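Local coordinates for Wnt inhibitor of Dorsal protein (Drosophila melanogaster, PDB 4KRR) that is a secreted Wnt signal that probably binds frizzled receptors, represented here by its N-terminal domain and linker, at residues Pro5-Glu9 and Gln103-Phe108; His117-Val121 and Ile189-Val195. All coordinates share one frame; numbering follows the deposited sequence.

Interaction 1: Pro5-Glu9 and Gln103-Phe108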
loop_
_atom_site.group_PDB
_atom_site.type_symbol
_atom_site.label_atom_id
_atom_site.label_comp_id
_atom_site.label_asym_id
_atom_site.label_seq_id
_atom_site.Cartn_x
_atom_site.Cartn_y
_atom_site.Cartn_z
ATOM N N PRO A 5 5.686 -15.811 14.624
ATOM C CA PRO A 5 4.834 -14.893 15.391
ATOM C C PRO A 5 4.909 -13.464 14.846
ATOM O O PRO A 5 6.003 -12.940 14.630
ATOM C CB PRO A 5 5.404 -14.977 16.815
ATOM C CG PRO A 5 6.804 -15.471 16.646
ATOM C CD PRO A 5 6.792 -16.357 15.428
ATOM N N LEU A 6 3.746 -12.860 14.612
ATOM C CA LEU A 6 3.663 -11.544 13.994
ATOM C C LEU A 6 4.328 -10.445 14.820
ATOM O O LEU A 6 3.986 -10.234 15.982
ATOM C CB LEU A 6 2.203 -11.169 13.721
ATOM C CG LEU A 6 1.932 -9.721 13.310
ATOM C CD1 LEU A 6 2.640 -9.389 12.006
ATOM C CD2 LEU A 6 0.436 -9.485 13.190
ATOM N N SER A 7 5.279 -9.748 14.203
ATOM C CA SER A 7 5.921 -8.591 14.816
ATOM C C SER A 7 5.661 -7.353 13.969
ATOM O O SER A 7 6.169 -7.237 12.854
ATOM C CB SER A 7 7.426 -8.816 14.946
ATOM O OG SER A 7 8.077 -7.630 15.370
ATOM N N TRP A 8 4.867 -6.427 14.497
ATOM C CA TRP A 8 4.526 -5.219 13.756
ATOM C C TRP A 8 5.724 -4.295 13.572
ATOM O O TRP A 8 5.750 -3.478 12.653
ATOM C CB TRP A 8 3.363 -4.478 14.419
ATOM C CG TRP A 8 2.027 -5.071 14.085
ATOM C CD1 TRP A 8 1.221 -5.797 14.913
ATOM C CD2 TRP A 8 1.349 -4.999 12.824
ATOM N NE1 TRP A 8 0.079 -6.175 14.248
ATOM C CE2 TRP A 8 0.134 -5.699 12.964
ATOM C CE3 TRP A 8 1.651 -4.408 11.592
ATOM C CZ2 TRP A 8 -0.779 -5.825 11.919
ATOM C CZ3 TRP A 8 0.743 -4.535 10.557
ATOM C CH2 TRP A 8 -0.457 -5.237 10.726
ATOM N N GLU A 9 6.717 -4.433 14.444
ATOM C CA GLU A 9 7.937 -3.640 14.346
ATOM C C GLU A 9 8.732 -4.005 13.093
ATOM O O GLU A 9 9.215 -3.130 12.375
ATOM C CB GLU A 9 8.798 -3.831 15.595
ATOM C CG GLU A 9 10.158 -3.153 15.527
ATOM C CD GLU A 9 10.951 -3.306 16.811
ATOM O OE1 GLU A 9 10.441 -2.901 17.877
ATOM O OE2 GLU A 9 12.082 -3.834 16.756
ATOM N N GLN A 103 -5.946 -7.264 9.312
ATOM C CA GLN A 103 -4.969 -7.135 10.389
ATOM C C GLN A 103 -4.406 -5.716 10.438
ATOM O O GLN A 103 -4.037 -5.217 11.503
ATOM C CB GLN A 103 -3.836 -8.154 10.232
ATOM C CG GLN A 103 -4.303 -9.604 10.228
ATOM C CD GLN A 103 -3.268 -10.559 10.791
ATOM O OE1 GLN A 103 -2.446 -10.180 11.627
ATOM N NE2 GLN A 103 -3.306 -11.807 10.338
ATOM N N TYR A 104 -4.349 -5.069 9.278
ATOM C CA TYR A 104 -3.893 -3.689 9.202
ATOM C C TYR A 104 -4.908 -2.759 9.854
ATOM O O TYR A 104 -4.542 -1.877 10.630
ATOM C CB TYR A 104 -3.649 -3.273 7.748
ATOM C CG TYR A 104 -3.077 -1.876 7.603
ATOM C CD1 TYR A 104 -3.910 -0.764 7.544
ATOM C CD2 TYR A 104 -1.704 -1.669 7.528
ATOM C CE1 TYR A 104 -3.393 0.513 7.419
ATOM C CE2 TYR A 104 -1.178 -0.393 7.398
ATOM C CZ TYR A 104 -2.029 0.692 7.346
ATOM O OH TYR A 104 -1.520 1.964 7.220
ATOM N N GLU A 105 -6.184 -2.958 9.533
ATOM C CA GLU A 105 -7.250 -2.111 10.060
ATOM C C GLU A 105 -7.466 -2.371 11.549
ATOM O O GLU A 105 -8.066 -1.560 12.250
ATOM C CB GLU A 105 -8.553 -2.330 9.285
ATOM C CG GLU A 105 -9.646 -1.310 9.591
ATOM C CD GLU A 105 -10.930 -1.576 8.832
ATOM O OE1 GLU A 105 -10.983 -2.567 8.072
ATOM O OE2 GLU A 105 -11.890 -0.792 8.993
ATOM N N LYS A 106 -6.976 -3.510 12.024
ATOM C CA LYS A 106 -7.041 -3.830 13.442
ATOM C C LYS A 106 -5.946 -3.087 14.193
ATOM O O LYS A 106 -6.213 -2.399 15.178
ATOM C CB LYS A 106 -6.869 -5.331 13.660
ATOM C CG LYS A 106 -8.064 -6.019 14.292
ATOM C CD LYS A 106 -9.072 -6.447 13.242
ATOM C CE LYS A 106 -10.011 -7.509 13.791
ATOM N NZ LYS A 106 -10.859 -8.108 12.723
ATOM N N HIS A 107 -4.711 -3.237 13.721
ATOM C CA HIS A 107 -3.561 -2.613 14.362
ATOM C C HIS A 107 -3.665 -1.100 14.257
ATOM O O HIS A 107 -3.872 -0.410 15.255
ATOM C CB HIS A 107 -2.262 -3.098 13.718
ATOM C CG HIS A 107 -1.027 -2.655 14.438
ATOM N ND1 HIS A 107 -0.735 -3.049 15.727
ATOM C CD2 HIS A 107 -0.006 -1.854 14.050
ATOM C CE1 HIS A 107 0.411 -2.508 16.101
ATOM N NE2 HIS A 107 0.874 -1.778 15.103
ATOM N N PHE A 108 -3.521 -0.589 13.041
ATOM C CA PHE A 108 -3.723 0.828 12.789
ATOM C C PHE A 108 -5.220 1.084 12.728
ATOM O O PHE A 108 -6.002 0.152 12.568
ATOM C CB PHE A 108 -3.044 1.244 11.486
ATOM C CG PHE A 108 -1.591 0.867 11.417
ATOM C CD1 PHE A 108 -0.619 1.702 11.941
ATOM C CD2 PHE A 108 -1.199 -0.329 10.835
ATOM C CE1 PHE A 108 0.719 1.355 11.883
ATOM C CE2 PHE A 108 0.138 -0.684 10.773
ATOM C CZ PHE A 108 1.098 0.160 11.297
#
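The indole of W8 lies face to face on the imidazole of H107: the five-membered ring of W8 and the ring of H107 have centroids 3.6 Å apart and planes only 5° from parallel. The two side chains run past each other in opposite directions, and each brings its CB over the other's ring. H107 CB sits 3.9 Å from the centroid of the W8 six-membered ring. A chi1 of -172° turns CG of H107 away from the backbone N and lays the imidazole flat along the indole. F108, the first residue to leave the helix, meets W8 differently. Its edge points at the indole face in an offset edge-to-face pair with planes at 85°, and CE2 of F108 comes to 3.9 Å from CZ3 of W8. The far end of the indole approaches the last turn of helix 97-107, where W8 CZ2 is 3.3 Å from Q103 O, an oxygen that already accepts a hydrogen bond from H107 N. L6 lies over the W8 face opposite H107, offset toward the rim, and its CD2 touches OE1 of Q103, 3.4 Å away. Further out, L70 of helix 53-75 touches both L6 and W8, and Y104 packs against M63 and V67 of the same helix. S7 holds the N-cap position of helix 8-26; the aromatic cluster joins that helix's start to the C-terminal end of helix 97-107 within the helical Wnt N-terminal domain.

Interaction 2: His117-Val121 and Ile189-Val195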
loop_
_atom_site.group_PDB
_atom_site.type_symbol
_atom_site.label_atom_id
_atom_site.label_comp_id
_atom_site.label_asym_id
_atom_site.label_seq_id
_atom_site.Cartn_x
_atom_site.Cartn_y
_atom_site.Cartn_z
ATOM N N HIS A 117 -11.132 7.422 3.850
ATOM C CA HIS A 117 -11.467 7.130 2.464
ATOM C C HIS A 117 -10.260 6.594 1.710
ATOM O O HIS A 117 -10.372 5.640 0.940
ATOM C CB HIS A 117 -11.995 8.378 1.760
ATOM C CG HIS A 117 -12.178 8.201 0.286
ATOM N ND1 HIS A 117 -13.245 7.517 -0.256
ATOM C CD2 HIS A 117 -11.421 8.608 -0.762
ATOM C CE1 HIS A 117 -13.142 7.516 -1.574
ATOM N NE2 HIS A 117 -12.046 8.172 -1.906
ATOM N N ASN A 118 -9.107 7.214 1.936
ATOM C CA ASN A 118 -7.892 6.841 1.221
ATOM C C ASN A 118 -7.397 5.450 1.592
ATOM O O ASN A 118 -6.839 4.743 0.758
ATOM C CB ASN A 118 -6.791 7.882 1.439
ATOM C CG ASN A 118 -7.093 9.200 0.747
ATOM O OD1 ASN A 118 -7.866 9.246 -0.211
ATOM N ND2 ASN A 118 -6.483 10.277 1.228
ATOM N N ARG A 119 -7.603 5.053 2.843
ATOM C CA ARG A 119 -7.231 3.707 3.255
ATOM C C ARG A 119 -8.096 2.674 2.539
ATOM O O ARG A 119 -7.617 1.603 2.163
ATOM C CB ARG A 119 -7.322 3.553 4.772
ATOM C CG ARG A 119 -6.354 4.448 5.522
ATOM C CD ARG A 119 -6.382 4.176 7.010
ATOM N NE ARG A 119 -5.598 5.157 7.753
ATOM C CZ ARG A 119 -5.443 5.141 9.072
ATOM N NH1 ARG A 119 -6.019 4.189 9.791
ATOM N NH2 ARG A 119 -4.716 6.072 9.672
ATOM N N ARG A 120 -9.369 3.008 2.338
ATOM C CA ARG A 120 -10.259 2.167 1.542
ATOM C C ARG A 120 -9.803 2.108 0.084
ATOM O O ARG A 120 -9.891 1.062 -0.556
ATOM C CB ARG A 120 -11.704 2.669 1.623
ATOM C CG ARG A 120 -12.388 2.374 2.949
ATOM C CD ARG A 120 -13.760 3.029 3.032
ATOM N NE ARG A 120 -14.612 2.676 1.899
ATOM C CZ ARG A 120 -15.378 1.590 1.848
ATOM N NH1 ARG A 120 -15.400 0.742 2.865
ATOM N NH2 ARG A 120 -16.122 1.352 0.776
ATOM N N VAL A 121 -9.317 3.234 -0.432
ATOM C CA VAL A 121 -8.827 3.297 -1.806
ATOM C C VAL A 121 -7.619 2.383 -1.988
ATOM O O VAL A 121 -7.558 1.599 -2.932
ATOM C CB VAL A 121 -8.441 4.736 -2.209
ATOM C CG1 VAL A 121 -7.768 4.750 -3.582
ATOM C CG2 VAL A 121 -9.667 5.637 -2.201
ATOM N N ILE A 189 -17.822 9.265 -3.247
ATOM C CA ILE A 189 -16.567 9.430 -3.971
ATOM C C ILE A 189 -16.063 8.059 -4.402
ATOM O O ILE A 189 -16.016 7.135 -3.589
ATOM C CB ILE A 189 -15.504 10.136 -3.105
ATOM C CG1 ILE A 189 -15.964 11.552 -2.755
ATOM C CG2 ILE A 189 -14.155 10.177 -3.822
ATOM C CD1 ILE A 189 -14.942 12.353 -1.981
ATOM N N PRO A 190 -15.706 7.916 -5.690
ATOM C CA PRO A 190 -15.214 6.644 -6.235
ATOM C C PRO A 190 -14.047 6.072 -5.434
ATOM O O PRO A 190 -13.196 6.820 -4.950
ATOM C CB PRO A 190 -14.764 7.014 -7.656
ATOM C CG PRO A 190 -14.706 8.517 -7.683
ATOM C CD PRO A 190 -15.751 8.967 -6.719
ATOM N N LEU A 191 -14.020 4.751 -5.301
ATOM C CA LEU A 191 -13.027 4.077 -4.472
ATOM C C LEU A 191 -11.663 3.973 -5.154
ATOM O O LEU A 191 -10.703 3.479 -4.565
ATOM C CB LEU A 191 -13.527 2.686 -4.076
ATOM C CG LEU A 191 -13.126 2.183 -2.688
ATOM C CD1 LEU A 191 -13.652 3.121 -1.610
ATOM C CD2 LEU A 191 -13.634 0.767 -2.465
ATOM N N ASP A 192 -11.578 4.436 -6.397
ATOM C CA ASP A 192 -10.310 4.431 -7.119
ATOM C C ASP A 192 -9.727 5.838 -7.200
ATOM O O ASP A 192 -8.802 6.096 -7.972
ATOM C CB ASP A 192 -10.477 3.833 -8.519
ATOM C CG ASP A 192 -11.409 4.646 -9.395
ATOM O OD1 ASP A 192 -12.238 5.399 -8.848
ATOM O OD2 ASP A 192 -11.314 4.527 -10.635
ATOM N N SER A 193 -10.278 6.745 -6.398
ATOM C CA SER A 193 -9.784 8.117 -6.335
ATOM C C SER A 193 -9.315 8.474 -4.929
ATOM O O SER A 193 -10.073 8.367 -3.966
ATOM C CB SER A 193 -10.864 9.105 -6.784
ATOM O OG SER A 193 -11.208 8.911 -8.145
ATOM N N LEU A 194 -8.060 8.893 -4.817
ATOM C CA LEU A 194 -7.544 9.426 -3.564
ATOM C C LEU A 194 -8.055 10.848 -3.389
ATOM O O LEU A 194 -8.319 11.545 -4.370
ATOM C CB LEU A 194 -6.015 9.423 -3.566
ATOM C CG LEU A 194 -5.310 8.066 -3.592
ATOM C CD1 LEU A 194 -3.824 8.247 -3.881
ATOM C CD2 LEU A 194 -5.514 7.337 -2.273
ATOM N N VAL A 195 -8.199 11.280 -2.141
ATOM C CA VAL A 195 -8.649 12.637 -1.868
ATOM C C VAL A 195 -7.686 13.368 -0.942
ATOM O O VAL A 195 -7.035 12.754 -0.099
ATOM C CB VAL A 195 -10.072 12.663 -1.256
ATOM C CG1 VAL A 195 -11.088 12.100 -2.241
ATOM C CG2 VAL A 195 -10.111 11.899 0.061
HETATM O O HOH W 1 -8.708 1.581 -5.352
#
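N118 reads the backbone of V195 with both ends of its amide, a two-point side-chain-to-main-chain pairing that fixes helix 113-127 of the Wnt N-terminal domain to a loop with a type I beta turn, P190 to S193. V195 N donates to N118 OD1 at 2.8 Å, in the carbonyl plane on a lone pair, and N118 ND2 returns a nearly straight bond (174°) to V195 O. With an alanine here, the N-H and C=O of V195 would probably lose both mates, and the start of strand 195-196 its tie to the helix. Next to it in the helix, H117 donates from NE2 to S193 O at 2.9 Å, somewhat bent (143°) and tilted from the imidazole plane. The ring of H117, swung opposite its own N by chi1 172°, reaches in among I189, P190 and V195, with P190 O at its edge. V121 closes this packed side, its CG1 3.7 Å from L194 CD2; V56 of helix 53-75 and M168 of helix 158-170 extend the apolar core around L194. The outer side is looser. There L191 CD1 rests obliquely against the guanidinium of exposed R120, 3.7 Å from NE, and the side chain of D192 starts away from the helix. Between the two sides V121 CA makes a CA-H...O contact with L191 O, 3.3 Å away, and one water donates both its hydrogens, to V121 O at 2.7 Å and to L191 O at 2.9 Å.

Overall arrangement
Interactions 1 and 2 lie in series along the chain, the first closing before the second opens, and helices 97-107 and 113-127, which each supply one segment, are consecutive. Their centres are 22 Å apart, yet their nearest atoms come within about 4 Å without touching. Helix 53-75 links them: L70, M63 and V67 meet residues of interaction 1, V56 meets N118 and L194, and M63 also touches R119. Interaction 1 is an aromatic contact near the surface, interaction 2 a partly buried one held by hydrogen bonds. The bound sodium ion, at C74, I79 and C82, is about 9 Å from the L6 side chain and belongs to neither contact.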